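PDB 4TXD: Csc2 from Thermofilum pendens, which probably binds RNA as the Cas7-family subunit of a type I-D CRISPR immune complex, and binds a zinc ion. Local coordinates for residues Val56-Ala61 with Glu309-Leu314; Gln107-Tyr112 with Gly166-Cys171; Val240-Ala245 with Asp297-Asn302. All coordinates share one frame; numbering follows the deposited sequence.

Contact 1: Val56-Ala61 with Glu309-Leu314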
ATOM      1  N   VAL A  56       8.225  -8.042   2.627  1.00 23.98           N
ATOM      2  CA  VAL A  56       9.477  -7.299   2.444  1.00 22.83           C
ATOM      3  C   VAL A  56       9.710  -7.130   0.963  1.00 22.87           C
ATOM      4  O   VAL A  56       9.529  -8.076   0.181  1.00 26.61           O
ATOM      5  CB  VAL A  56      10.679  -8.011   3.107  1.00 20.79           C
ATOM      6  CG1 VAL A  56      12.006  -7.324   2.747  1.00 24.27           C
ATOM      7  CG2 VAL A  56      10.505  -8.038   4.613  1.00 24.90           C
ATOM      8  N   PHE A  57      10.100  -5.922   0.570  1.00 20.78           N
ATOM      9  CA  PHE A  57      10.218  -5.585  -0.823  1.00 21.71           C
ATOM     10  C   PHE A  57      11.356  -4.603  -1.080  1.00 24.71           C
ATOM     11  O   PHE A  57      11.903  -3.999  -0.151  1.00 21.30           O
ATOM     12  CB  PHE A  57       8.882  -5.018  -1.354  1.00 23.97           C
ATOM     13  CG  PHE A  57       8.396  -3.774  -0.629  1.00 25.63           C
ATOM     14  CD1 PHE A  57       7.666  -3.871   0.557  1.00 21.67           C
ATOM     15  CD2 PHE A  57       8.635  -2.514  -1.160  1.00 22.52           C
ATOM     16  CE1 PHE A  57       7.212  -2.714   1.217  1.00 22.27           C
ATOM     17  CE2 PHE A  57       8.186  -1.351  -0.511  1.00 22.18           C
ATOM     18  CZ  PHE A  57       7.468  -1.458   0.679  1.00 21.09           C
ATOM     19  N   LEU A  58      11.706  -4.460  -2.342  1.00 22.21           N
ATOM     20  CA  LEU A  58      12.699  -3.516  -2.784  1.00 22.06           C
ATOM     21  C   LEU A  58      12.079  -2.464  -3.670  1.00 23.35           C
ATOM     22  O   LEU A  58      11.252  -2.756  -4.462  1.00 22.95           O
ATOM     23  CB  LEU A  58      13.793  -4.216  -3.580  1.00 22.64           C
ATOM     24  CG  LEU A  58      14.662  -5.229  -2.875  1.00 24.94           C
ATOM     25  CD1 LEU A  58      15.714  -5.804  -3.797  1.00 22.10           C
ATOM     26  CD2 LEU A  58      15.256  -4.663  -1.613  1.00 23.67           C
ATOM     27  N   VAL A  59      12.530  -1.236  -3.523  1.00 21.29           N
ATOM     28  CA  VAL A  59      12.184  -0.164  -4.430  1.00 19.71           C
ATOM     29  C   VAL A  59      13.459   0.355  -5.093  1.00 24.99           C
ATOM     30  O   VAL A  59      14.378   0.811  -4.410  1.00 24.46           O
ATOM     31  CB  VAL A  59      11.486   1.004  -3.703  1.00 20.65           C
ATOM     32  CG1 VAL A  59      11.064   2.077  -4.711  1.00 17.19           C
ATOM     33  CG2 VAL A  59      10.289   0.487  -2.905  1.00 22.07           C
ATOM     34  N   ARG A  60      13.535   0.279  -6.414  1.00 23.63           N
ATOM     35  CA  ARG A  60      14.720   0.781  -7.092  1.00 25.47           C
ATOM     36  C   ARG A  60      14.414   1.961  -8.008  1.00 22.22           C
ATOM     37  O   ARG A  60      13.510   1.919  -8.848  1.00 26.35           O
ATOM     38  CB  ARG A  60      15.404  -0.335  -7.887  1.00 26.75           C
ATOM     39  CG  ARG A  60      16.818   0.040  -8.291  1.00 27.04           C
ATOM     40  CD  ARG A  60      17.502  -1.043  -9.074  1.00 35.57           C
ATOM     41  NE  ARG A  60      18.937  -0.780  -9.137  1.00 41.45           N
ATOM     42  CZ  ARG A  60      19.774  -1.438  -9.927  1.00 51.25           C
ATOM     43  NH1 ARG A  60      19.306  -2.385 -10.723  1.00 46.82           N
ATOM     44  NH2 ARG A  60      21.071  -1.149  -9.921  1.00 32.02           N
ATOM     45  N   ALA A  61      15.191   3.022  -7.833  1.00 20.52           N
ATOM     46  CA  ALA A  61      15.104   4.206  -8.669  1.00 20.93           C
ATOM     47  C   ALA A  61      15.594   3.933 -10.104  1.00 23.90           C
ATOM     48  O   ALA A  61      16.771   3.634 -10.313  1.00 24.20           O
ATOM     49  CB  ALA A  61      15.918   5.334  -8.038  1.00 21.65           C
ATOM     50  N   GLU A 309      24.045  -6.719  -4.420  1.00 25.48           N
ATOM     51  CA  GLU A 309      24.507  -7.255  -3.167  1.00 23.66           C
ATOM     52  C   GLU A 309      23.385  -7.259  -2.133  1.00 31.26           C
ATOM     53  O   GLU A 309      23.201  -8.186  -1.399  1.00 28.81           O
ATOM     54  CB  GLU A 309      25.713  -6.506  -2.662  1.00 24.97           C
ATOM     55  CG  GLU A 309      26.308  -7.109  -1.431  1.00 30.61           C
ATOM     56  CD  GLU A 309      27.660  -6.540  -1.066  1.00 33.54           C
ATOM     57  OE1 GLU A 309      28.196  -5.744  -1.805  1.00 39.12           O
ATOM     58  OE2 GLU A 309      28.159  -6.877  -0.018  1.00 45.14           O
ATOM     59  N   VAL A 310      22.641  -6.179  -2.095  1.00 31.09           N
ATOM     60  CA  VAL A 310      21.527  -6.078  -1.184  1.00 25.42           C
ATOM     61  C   VAL A 310      20.516  -7.183  -1.438  1.00 24.25           C
ATOM     62  O   VAL A 310      20.090  -7.812  -0.545  1.00 25.48           O
ATOM     63  CB  VAL A 310      20.861  -4.699  -1.281  1.00 26.19           C
ATOM     64  CG1 VAL A 310      19.542  -4.665  -0.549  1.00 20.64           C
ATOM     65  CG2 VAL A 310      21.772  -3.650  -0.729  1.00 24.33           C
ATOM     66  N   LYS A 311      20.133  -7.361  -2.682  1.00 25.70           N
ATOM     67  CA  LYS A 311      19.137  -8.341  -3.017  1.00 26.38           C
ATOM     68  C   LYS A 311      19.601  -9.740  -2.612  1.00 41.25           C
ATOM     69  O   LYS A 311      18.881 -10.472  -1.996  1.00 30.03           O
ATOM     70  CB  LYS A 311      18.773  -8.283  -4.487  1.00 30.20           C
ATOM     71  CG  LYS A 311      17.534  -9.076  -4.769  1.00 35.08           C
ATOM     72  CD  LYS A 311      17.293  -9.454  -6.195  1.00 42.08           C
ATOM     73  CE  LYS A 311      17.771  -8.466  -7.198  1.00 47.36           C
ATOM     74  NZ  LYS A 311      17.373  -8.872  -8.556  1.00 39.99           N
ATOM     75  N   LYS A 312      20.837 -10.064  -2.925  1.00 32.76           N
ATOM     76  CA  LYS A 312      21.391 -11.331  -2.513  1.00 35.25           C
ATOM     77  C   LYS A 312      21.375 -11.492  -1.015  1.00 26.97           C
ATOM     78  O   LYS A 312      20.881 -12.446  -0.537  1.00 33.84           O
ATOM     79  CB  LYS A 312      22.796 -11.515  -3.074  1.00 34.06           C
ATOM     80  CG  LYS A 312      23.574 -12.632  -2.433  1.00 44.80           C
ATOM     81  CD  LYS A 312      25.035 -12.640  -2.854  1.00 64.24           C
ATOM     82  CE  LYS A 312      25.577 -14.052  -2.938  1.00 69.33           C
ATOM     83  NZ  LYS A 312      26.421 -14.402  -1.767  1.00 98.30           N
ATOM     84  N   ASN A 313      21.914 -10.540  -0.288  1.00 26.82           N
ATOM     85  CA  ASN A 313      21.973 -10.620   1.150  1.00 30.17           C
ATOM     86  C   ASN A 313      20.591 -10.776   1.762  1.00 37.17           C
ATOM     87  O   ASN A 313      20.397 -11.498   2.685  1.00 28.10           O
ATOM     88  CB  ASN A 313      22.580  -9.365   1.761  1.00 30.99           C
ATOM     89  CG  ASN A 313      24.043  -9.186   1.455  1.00 55.63           C
ATOM     90  OD1 ASN A 313      24.604  -8.143   1.752  1.00 53.38           O
ATOM     91  ND2 ASN A 313      24.661 -10.182   0.875  1.00 47.77           N
ATOM     92  N   LEU A 314      19.651 -10.028   1.227  1.00 32.33           N
ATOM     93  CA  LEU A 314      18.302 -10.003   1.737  1.00 32.69           C
ATOM     94  C   LEU A 314      17.579 -11.333   1.549  1.00 30.38           C
ATOM     95  O   LEU A 314      16.957 -11.811   2.428  1.00 31.30           O
ATOM     96  CB  LEU A 314      17.540  -8.891   1.050  1.00 28.05           C
ATOM     97  CG  LEU A 314      16.578  -8.076   1.873  1.00 42.11           C
ATOM     98  CD1 LEU A 314      17.032  -7.858   3.286  1.00 30.66           C
ATOM     99  CD2 LEU A 314      16.285  -6.763   1.189  1.00 30.31           C
TER

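Contact 2: Gln107-Tyr112 with Gly166-Cys171. With ZN (zinc ion), chain B.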
ATOM      1  N   GLN A 107      -5.701   3.118  -9.772  1.00 29.31           N
ATOM      2  CA  GLN A 107      -5.526   3.158 -11.228  1.00 25.88           C
ATOM      3  C   GLN A 107      -5.833   1.777 -11.799  1.00 22.75           C
ATOM      4  O   GLN A 107      -6.447   1.661 -12.862  1.00 28.70           O
ATOM      5  CB  GLN A 107      -4.112   3.630 -11.600  1.00 29.12           C
ATOM      6  CG  GLN A 107      -3.908   3.936 -13.096  1.00 34.97           C
ATOM      7  CD  GLN A 107      -4.892   4.964 -13.642  1.00 40.30           C
ATOM      8  OE1 GLN A 107      -5.291   5.907 -12.948  1.00 54.44           O
ATOM      9  NE2 GLN A 107      -5.297   4.774 -14.894  1.00 57.64           N
ATOM     10  N   LEU A 108      -5.435   0.730 -11.083  1.00 22.28           N
ATOM     11  CA  LEU A 108      -5.724  -0.629 -11.499  1.00 25.23           C
ATOM     12  C   LEU A 108      -7.237  -0.860 -11.486  1.00 39.26           C
ATOM     13  O   LEU A 108      -7.767  -1.511 -12.387  1.00 25.95           O
ATOM     14  CB  LEU A 108      -5.005  -1.642 -10.606  1.00 24.29           C
ATOM     15  CG  LEU A 108      -3.469  -1.622 -10.720  1.00 26.37           C
ATOM     16  CD1 LEU A 108      -2.855  -2.547  -9.705  1.00 22.13           C
ATOM     17  CD2 LEU A 108      -3.026  -2.030 -12.126  1.00 24.83           C
ATOM     18  N   LEU A 109      -7.925  -0.310 -10.482  1.00 29.62           N
ATOM     19  CA  LEU A 109      -9.391  -0.404 -10.405  1.00 31.23           C
ATOM     20  C   LEU A 109     -10.057   0.302 -11.570  1.00 28.82           C
ATOM     21  O   LEU A 109     -11.071  -0.170 -12.102  1.00 28.87           O
ATOM     22  CB  LEU A 109      -9.921   0.189  -9.089  1.00 21.72           C
ATOM     23  CG  LEU A 109      -9.671  -0.667  -7.855  1.00 28.21           C
ATOM     24  CD1 LEU A 109      -9.902   0.144  -6.572  1.00 23.73           C
ATOM     25  CD2 LEU A 109     -10.558  -1.908  -7.904  1.00 22.04           C
ATOM     26  N   ARG A 110      -9.506   1.448 -11.952  1.00 23.74           N
ATOM     27  CA  ARG A 110     -10.028   2.165 -13.103  1.00 33.07           C
ATOM     28  C   ARG A 110      -9.830   1.361 -14.389  1.00 34.74           C
ATOM     29  O   ARG A 110     -10.711   1.324 -15.249  1.00 32.58           O
ATOM     30  CB  ARG A 110      -9.375   3.528 -13.220  1.00 28.95           C
ATOM     31  CG  ARG A 110      -9.939   4.547 -12.259  1.00 29.04           C
ATOM     32  CD  ARG A 110      -9.044   5.763 -12.194  1.00 32.78           C
ATOM     33  NE  ARG A 110      -9.580   6.790 -11.308  1.00 33.79           N
ATOM     34  CZ  ARG A 110      -8.845   7.758 -10.766  1.00 50.09           C
ATOM     35  NH1 ARG A 110      -7.538   7.815 -11.010  1.00 35.90           N
ATOM     36  NH2 ARG A 110      -9.410   8.661  -9.972  1.00 34.68           N
ATOM     37  N   GLU A 111      -8.687   0.697 -14.508  1.00 29.74           N
ATOM     38  CA  GLU A 111      -8.424  -0.121 -15.687  1.00 35.55           C
ATOM     39  C   GLU A 111      -9.276  -1.384 -15.698  1.00 31.08           C
ATOM     40  O   GLU A 111      -9.647  -1.885 -16.767  1.00 31.55           O
ATOM     41  CB  GLU A 111      -6.938  -0.468 -15.774  1.00 30.50           C
ATOM     42  CG  GLU A 111      -6.094   0.755 -16.157  1.00 26.81           C
ATOM     43  CD  GLU A 111      -4.602   0.466 -16.228  1.00 32.83           C
ATOM     44  OE1 GLU A 111      -4.185  -0.713 -16.084  1.00 31.64           O
ATOM     45  OE2 GLU A 111      -3.851   1.442 -16.427  1.00 33.55           O
ATOM     46  N   TYR A 112      -9.591  -1.902 -14.514  1.00 31.81           N
ATOM     47  CA  TYR A 112     -10.499  -3.034 -14.416  1.00 33.90           C
ATOM     48  C   TYR A 112     -11.852  -2.614 -14.956  1.00 35.64           C
ATOM     49  O   TYR A 112     -12.451  -3.306 -15.792  1.00 29.34           O
ATOM     50  CB  TYR A 112     -10.632  -3.533 -12.979  1.00 33.37           C
ATOM     51  CG  TYR A 112     -11.747  -4.546 -12.815  1.00 32.67           C
ATOM     52  CD1 TYR A 112     -11.575  -5.862 -13.226  1.00 28.89           C
ATOM     53  CD2 TYR A 112     -12.973  -4.184 -12.249  1.00 28.46           C
ATOM     54  CE1 TYR A 112     -12.589  -6.801 -13.085  1.00 26.96           C
ATOM     55  CE2 TYR A 112     -13.996  -5.120 -12.101  1.00 23.23           C
ATOM     56  CZ  TYR A 112     -13.799  -6.422 -12.527  1.00 32.21           C
ATOM     57  OH  TYR A 112     -14.801  -7.357 -12.395  1.00 28.56           O
ATOM     58  N   GLY A 166     -15.925   5.376  -0.114  1.00 30.32           N
ATOM     59  CA  GLY A 166     -15.993   4.684   1.131  1.00 26.04           C
ATOM     60  C   GLY A 166     -16.319   3.221   1.052  1.00 30.00           C
ATOM     61  O   GLY A 166     -16.508   2.610   2.059  1.00 26.38           O
ATOM     62  N   PHE A 167     -16.388   2.666  -0.150  1.00 21.57           N
ATOM     63  CA  PHE A 167     -16.667   1.259  -0.274  1.00 16.97           C
ATOM     64  C   PHE A 167     -15.816   0.486  -1.279  1.00 21.40           C
ATOM     65  O   PHE A 167     -15.875  -0.683  -1.317  1.00 23.00           O
ATOM     66  CB  PHE A 167     -18.146   1.012  -0.520  1.00 21.13           C
ATOM     67  CG  PHE A 167     -18.635   1.512  -1.831  1.00 24.96           C
ATOM     68  CD1 PHE A 167     -18.500   0.757  -2.946  1.00 24.61           C
ATOM     69  CD2 PHE A 167     -19.210   2.725  -1.945  1.00 26.00           C
ATOM     70  CE1 PHE A 167     -18.944   1.203  -4.151  1.00 26.69           C
ATOM     71  CE2 PHE A 167     -19.656   3.187  -3.149  1.00 29.48           C
ATOM     72  CZ  PHE A 167     -19.519   2.422  -4.262  1.00 26.46           C
ATOM     73  N   CYS A 168     -15.035   1.186  -2.070  1.00 26.04           N
ATOM     74  CA  CYS A 168     -14.164   0.542  -3.014  1.00 22.43           C
ATOM     75  C   CYS A 168     -12.945  -0.061  -2.343  1.00 27.54           C
ATOM     76  O   CYS A 168     -12.640   0.232  -1.240  1.00 23.31           O
ATOM     77  CB  CYS A 168     -13.784   1.491  -4.126  1.00 24.52           C
ATOM     78  SG  CYS A 168     -12.351   2.504  -3.811  1.00 28.25           S
ATOM     79  N   PRO A 169     -12.291  -1.010  -3.136  1.00 24.01           N
ATOM     80  CA  PRO A 169     -11.154  -1.646  -2.482  1.00 21.92           C
ATOM     81  C   PRO A 169     -10.076  -0.711  -1.926  1.00 21.78           C
ATOM     82  O   PRO A 169      -9.542  -1.009  -0.925  1.00 23.52           O
ATOM     83  CB  PRO A 169     -10.567  -2.519  -3.576  1.00 25.12           C
ATOM     84  CG  PRO A 169     -11.725  -2.952  -4.371  1.00 23.60           C
ATOM     85  CD  PRO A 169     -12.463  -1.701  -4.511  1.00 19.48           C
ATOM     86  N   HIS A 170      -9.778   0.384  -2.571  1.00 18.66           N
ATOM     87  CA  HIS A 170      -8.739   1.226  -2.042  1.00 25.31           C
ATOM     88  C   HIS A 170      -9.196   1.921  -0.774  1.00 24.21           C
ATOM     89  O   HIS A 170      -8.449   2.055   0.122  1.00 24.14           O
ATOM     90  CB  HIS A 170      -8.134   2.166  -3.083  1.00 24.19           C
ATOM     91  CG  HIS A 170      -8.685   3.539  -3.068  1.00 26.92           C
ATOM     92  ND1 HIS A 170      -8.329   4.471  -2.131  1.00 35.44           N
ATOM     93  CD2 HIS A 170      -9.578   4.142  -3.873  1.00 35.30           C
ATOM     94  CE1 HIS A 170      -8.971   5.591  -2.360  1.00 40.62           C
ATOM     95  NE2 HIS A 170      -9.744   5.416  -3.408  1.00 34.11           N
ATOM     96  N   CYS A 171     -10.454   2.294  -0.712  1.00 22.02           N
ATOM     97  CA  CYS A 171     -10.991   2.871   0.504  1.00 25.73           C
ATOM     98  C   CYS A 171     -11.007   1.902   1.659  1.00 20.38           C
ATOM     99  O   CYS A 171     -10.599   2.232   2.714  1.00 26.31           O
ATOM    100  CB  CYS A 171     -12.388   3.418   0.284  1.00 29.47           C
ATOM    101  SG  CYS A 171     -12.495   4.935  -0.643  1.00 27.70           S
TER
HETATM  102 ZN    ZN B 401     -13.140   4.319  -2.855  0.82 27.41          ZN

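Contact 3: Val240-Ala245 with Asp297-Asn302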
ATOM      1  N   VAL A 240      18.781   1.670  -4.244  1.00 18.27           N
ATOM      2  CA  VAL A 240      17.737   0.747  -3.812  1.00 22.55           C
ATOM      3  C   VAL A 240      17.279   1.055  -2.375  1.00 22.21           C
ATOM      4  O   VAL A 240      18.091   1.375  -1.507  1.00 20.30           O
ATOM      5  CB  VAL A 240      18.207  -0.733  -3.930  1.00 22.63           C
ATOM      6  CG1 VAL A 240      19.394  -1.022  -2.990  1.00 22.44           C
ATOM      7  CG2 VAL A 240      17.046  -1.679  -3.637  1.00 20.53           C
ATOM      8  N   PHE A 241      15.965   0.981  -2.154  1.00 19.02           N
ATOM      9  CA  PHE A 241      15.349   1.136  -0.836  1.00 18.26           C
ATOM     10  C   PHE A 241      14.786  -0.188  -0.350  1.00 17.70           C
ATOM     11  O   PHE A 241      14.131  -0.898  -1.114  1.00 22.63           O
ATOM     12  CB  PHE A 241      14.188   2.134  -0.864  1.00 18.70           C
ATOM     13  CG  PHE A 241      14.570   3.541  -1.263  1.00 22.73           C
ATOM     14  CD1 PHE A 241      14.879   3.849  -2.587  1.00 18.06           C
ATOM     15  CD2 PHE A 241      14.533   4.564  -0.318  1.00 18.56           C
ATOM     16  CE1 PHE A 241      15.197   5.143  -2.955  1.00 18.34           C
ATOM     17  CE2 PHE A 241      14.835   5.861  -0.660  1.00 14.80           C
ATOM     18  CZ  PHE A 241      15.172   6.162  -1.991  1.00 19.47           C
ATOM     19  N   ILE A 242      14.957  -0.478   0.912  1.00 20.03           N
ATOM     20  CA  ILE A 242      14.370  -1.654   1.489  1.00 23.47           C
ATOM     21  C   ILE A 242      13.082  -1.311   2.218  1.00 21.33           C
ATOM     22  O   ILE A 242      13.075  -0.472   3.057  1.00 19.74           O
ATOM     23  CB  ILE A 242      15.318  -2.355   2.452  1.00 19.91           C
ATOM     24  CG1 ILE A 242      16.574  -2.787   1.728  1.00 18.36           C
ATOM     25  CG2 ILE A 242      14.642  -3.544   3.076  1.00 20.85           C
ATOM     26  CD1 ILE A 242      17.640  -3.294   2.622  1.00 21.67           C
ATOM     27  N   GLY A 243      12.014  -1.992   1.851  1.00 20.68           N
ATOM     28  CA  GLY A 243      10.699  -1.709   2.401  1.00 22.07           C
ATOM     29  C   GLY A 243      10.087  -2.898   3.110  1.00 24.54           C
ATOM     30  O   GLY A 243      10.450  -4.049   2.855  1.00 22.22           O
ATOM     31  N   ARG A 244       9.170  -2.612   4.027  1.00 20.65           N
ATOM     32  CA  ARG A 244       8.419  -3.653   4.721  1.00 19.72           C
ATOM     33  C   ARG A 244       7.014  -3.131   5.008  1.00 24.79           C
ATOM     34  O   ARG A 244       6.837  -1.954   5.352  1.00 21.82           O
ATOM     35  CB  ARG A 244       9.107  -4.064   6.028  1.00 18.78           C
ATOM     36  CG  ARG A 244       8.454  -5.260   6.753  1.00 22.47           C
ATOM     37  CD  ARG A 244       9.052  -5.467   8.142  1.00 20.01           C
ATOM     38  NE  ARG A 244       8.503  -4.498   9.086  1.00 25.44           N
ATOM     39  CZ  ARG A 244       7.591  -4.776  10.011  1.00 25.33           C
ATOM     40  NH1 ARG A 244       7.139  -6.023  10.165  1.00 23.48           N
ATOM     41  NH2 ARG A 244       7.150  -3.808  10.802  1.00 22.75           N
ATOM     42  N   ALA A 245       6.024  -4.008   4.865  1.00 22.30           N
ATOM     43  CA  ALA A 245       4.657  -3.680   5.248  1.00 22.77           C
ATOM     44  C   ALA A 245       4.054  -4.807   6.071  1.00 24.95           C
ATOM     45  O   ALA A 245       4.448  -5.971   5.937  1.00 26.70           O
ATOM     46  CB  ALA A 245       3.803  -3.394   4.018  1.00 21.56           C
ATOM     47  N   ASP A 297      16.107  -2.347  10.273  1.00 23.47           N
ATOM     48  CA  ASP A 297      17.116  -3.318  10.622  1.00 25.91           C
ATOM     49  C   ASP A 297      17.721  -3.947   9.384  1.00 26.68           C
ATOM     50  O   ASP A 297      18.880  -4.167   9.319  1.00 25.85           O
ATOM     51  CB  ASP A 297      16.563  -4.370  11.580  1.00 24.48           C
ATOM     52  CG  ASP A 297      16.235  -3.806  12.916  1.00 31.86           C
ATOM     53  OD1 ASP A 297      16.878  -2.875  13.340  1.00 33.40           O
ATOM     54  OD2 ASP A 297      15.337  -4.301  13.556  1.00 37.63           O
ATOM     55  N   LEU A 298      16.894  -4.210   8.397  1.00 22.28           N
ATOM     56  CA  LEU A 298      17.363  -4.818   7.183  1.00 21.37           C
ATOM     57  C   LEU A 298      18.307  -3.895   6.434  1.00 23.77           C
ATOM     58  O   LEU A 298      19.320  -4.296   5.963  1.00 25.85           O
ATOM     59  CB  LEU A 298      16.199  -5.237   6.315  1.00 22.35           C
ATOM     60  CG  LEU A 298      15.340  -6.372   6.865  1.00 21.44           C
ATOM     61  CD1 LEU A 298      14.108  -6.584   6.031  1.00 23.41           C
ATOM     62  CD2 LEU A 298      16.139  -7.642   6.928  1.00 24.44           C
ATOM     63  N   ALA A 299      17.943  -2.642   6.355  1.00 22.81           N
ATOM     64  CA  ALA A 299      18.763  -1.664   5.700  1.00 21.60           C
ATOM     65  C   ALA A 299      20.084  -1.473   6.435  1.00 22.68           C
ATOM     66  O   ALA A 299      21.090  -1.393   5.835  1.00 23.19           O
ATOM     67  CB  ALA A 299      18.039  -0.356   5.569  1.00 18.39           C
ATOM     68  N   ALA A 300      20.030  -1.413   7.743  1.00 21.99           N
ATOM     69  CA  ALA A 300      21.224  -1.236   8.544  1.00 25.11           C
ATOM     70  C   ALA A 300      22.204  -2.374   8.330  1.00 31.68           C
ATOM     71  O   ALA A 300      23.367  -2.165   8.248  1.00 28.44           O
ATOM     72  CB  ALA A 300      20.879  -1.076  10.000  1.00 21.67           C
ATOM     73  N   GLU A 301      21.677  -3.569   8.205  1.00 27.85           N
ATOM     74  CA  GLU A 301      22.429  -4.758   7.864  1.00 35.83           C
ATOM     75  C   GLU A 301      23.125  -4.658   6.537  1.00 33.76           C
ATOM     76  O   GLU A 301      24.026  -5.376   6.283  1.00 28.87           O
ATOM     77  CB  GLU A 301      21.453  -5.897   7.670  1.00 43.41           C
ATOM     78  CG  GLU A 301      21.285  -6.823   8.815  1.00 38.49           C
ATOM     79  CD  GLU A 301      20.404  -7.980   8.416  1.00 57.42           C
ATOM     80  OE1 GLU A 301      20.808  -8.742   7.552  1.00 41.77           O
ATOM     81  OE2 GLU A 301      19.314  -8.087   8.937  1.00 63.04           O
ATOM     82  N   ASN A 302      22.599  -3.812   5.674  1.00 24.78           N
ATOM     83  CA  ASN A 302      23.053  -3.690   4.312  1.00 25.19           C
ATOM     84  C   ASN A 302      23.629  -2.309   3.960  1.00 25.58           C
ATOM     85  O   ASN A 302      23.824  -2.009   2.836  1.00 22.76           O
ATOM     86  CB  ASN A 302      21.931  -4.045   3.355  1.00 27.86           C
ATOM     87  CG  ASN A 302      21.657  -5.517   3.301  1.00 31.34           C
ATOM     88  OD1 ASN A 302      22.374  -6.236   2.673  1.00 32.13           O
ATOM     89  ND2 ASN A 302      20.611  -5.956   3.954  1.00 26.94           N
TER

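Contact 1: Val56-Ala61 with Glu309-Leu314
Leu58 sets its CG anti to its own carbonyl carbon (chi1 -64°) and carries CD1 onward in an extended chain, so the branch reaches from strand 52-61 to helix 307-321 and its two methyls meet different residues there. Lys311 answers with CG anti to the backbone N (chi1 -167°), which presents the root of its chain to the strand.

CD1 of Leu58 rests on that root, 3.9 Å from CG of Lys311, and the two side chains cross at about a right angle. The other methyl turns to the next helical turn: CD2 of Leu58 lies 3.6 Å from CD2 of Leu314, the leucines sliding past each other in opposite directions. Val310 closes the group more loosely, its CG1 4.4 Å from CD2 of Leu58. The axes of segments 56-61 and 309-314 run almost exactly antiparallel (178°) and come no nearer than 10.5 Å, a gap that side chains alone bridge.

Leu283 of strand 277-288 touches both leucines, while Ile242 of strand 240-247 packs on Val310 and Leu314, so the helix sits over three neighbouring strands. Lys311 leads its amine away to a weak hydrogen bond with Tyr307 OH and a long, weak ion pair with Glu281. Across the contact itself everything that touches is carbon, which implies attachment through hydrophobic burial and shape rather than through directed polar bonds.

Contact 2: Gln107-Tyr112 with Gly166-Cys171
Leu109 carries the apolar part of the contact, laying both methyls against the same side of the Pro169 ring. CD1 of Leu109 lies 3.8 Å from CD of Pro169, and CD2 of Leu109 is 3.9 Å from CG of the same proline. CD1 also reaches the start of the short helix 169-174, 4.0 Å from His170 N, and brushes Cys168 SG at 4.4 Å. With an alanine here, a gap would probably open over the Pro169 ring and beside Cys168 SG.

Cys168 and Cys171 form a CxxC pair at a helix start, holding the zinc ion through metal bonds from Cys168 SG at 2.2 Å and Cys171 SG at 2.4 Å, with Cys146 and Asp165 completing the site.

Two weak hydrogen bonds reach the zinc-bound sulfurs and may help to orient them. Cys168 stands at the N-cap with SG between its backbone N and carbonyl carbon (chi1 88°), where it faces both the zinc and Cys171 N and accepts from the latter a long, fairly straight bond (165°). Cys171 SG takes the other from Gly166 N. A ring is also involved: Cys171 SG lies 3.8 Å above the His170 imidazole plane, toward its rim.

Contact 3: Val240-Ala245 with Asp297-Asn302
The carboxamide of Asn302 has CD1 of Ile242 off to one side of its plane, near the nitrogen rim, 4.2 Å from Asn302 ND2. At its edge, nearly in the amide plane, stands the carbonyl oxygen of Leu298. That oxygen receives a 2.9 Å hydrogen bond from Asn302 ND2, reasonably straight at 160°, although the donor comes in tilted 30° from the carbonyl plane. The amide thus folds back over the helix turn it follows, and the bond should keep it from rotating. The same oxygen of Leu298 lies 3.9 Å from CD1 of Ile242, so this methyl sits beside a hydrogen-bonded pair that belongs to the helical segment.

Ile242 supplies most of the strand side, and every atom-to-atom contact within 4.5 Å, and its two branches divide the work. CG1 stands anti to the carbonyl carbon (chi1 -60°), and the chain runs on extended to bring CD1 within 3.7 Å of Ala299 CA. The small Ala299 lets the methyl come right down on the helix backbone. CG2 meets the neighbouring residue, lying 4.0 Å from CB of Leu298; Ile242 and Leu298 cross at about a right angle.

Beyond this pair of segments, Leu298 also packs on Val56, and Phe203 of strand 197-204 touches Ala299. Arg244 sends its guanidinium to acidic partners, Asp200, Glu54 and Glu246. Such packing of a short helix against one face of an antiparallel sheet through aliphatic side chains is consistent with the RRM-like core of a Cas7-family protein.

From the N terminus, strand 52-61 comes first and opens contact 1, whose partner, helix 307-321, comes in the chain after both other contacts are closed. Helix 94-115 next meets the zinc-bearing turn, closing contact 2; later strand 240-247 receives helix 295-301 in contact 3. Contacts 2 and 3 therefore follow one another in series, both within the span of contact 1, and none cross. Contacts 1 and 3 work together: their strands are neighbours in the sheet, joined by backbone pairs such as Val59 O to Phe241 N at 2.8 Å, and their helices are consecutive. Contact 2 lies on the opposite side of the chain's centre, its own centre about 28 Å from that of contact 1.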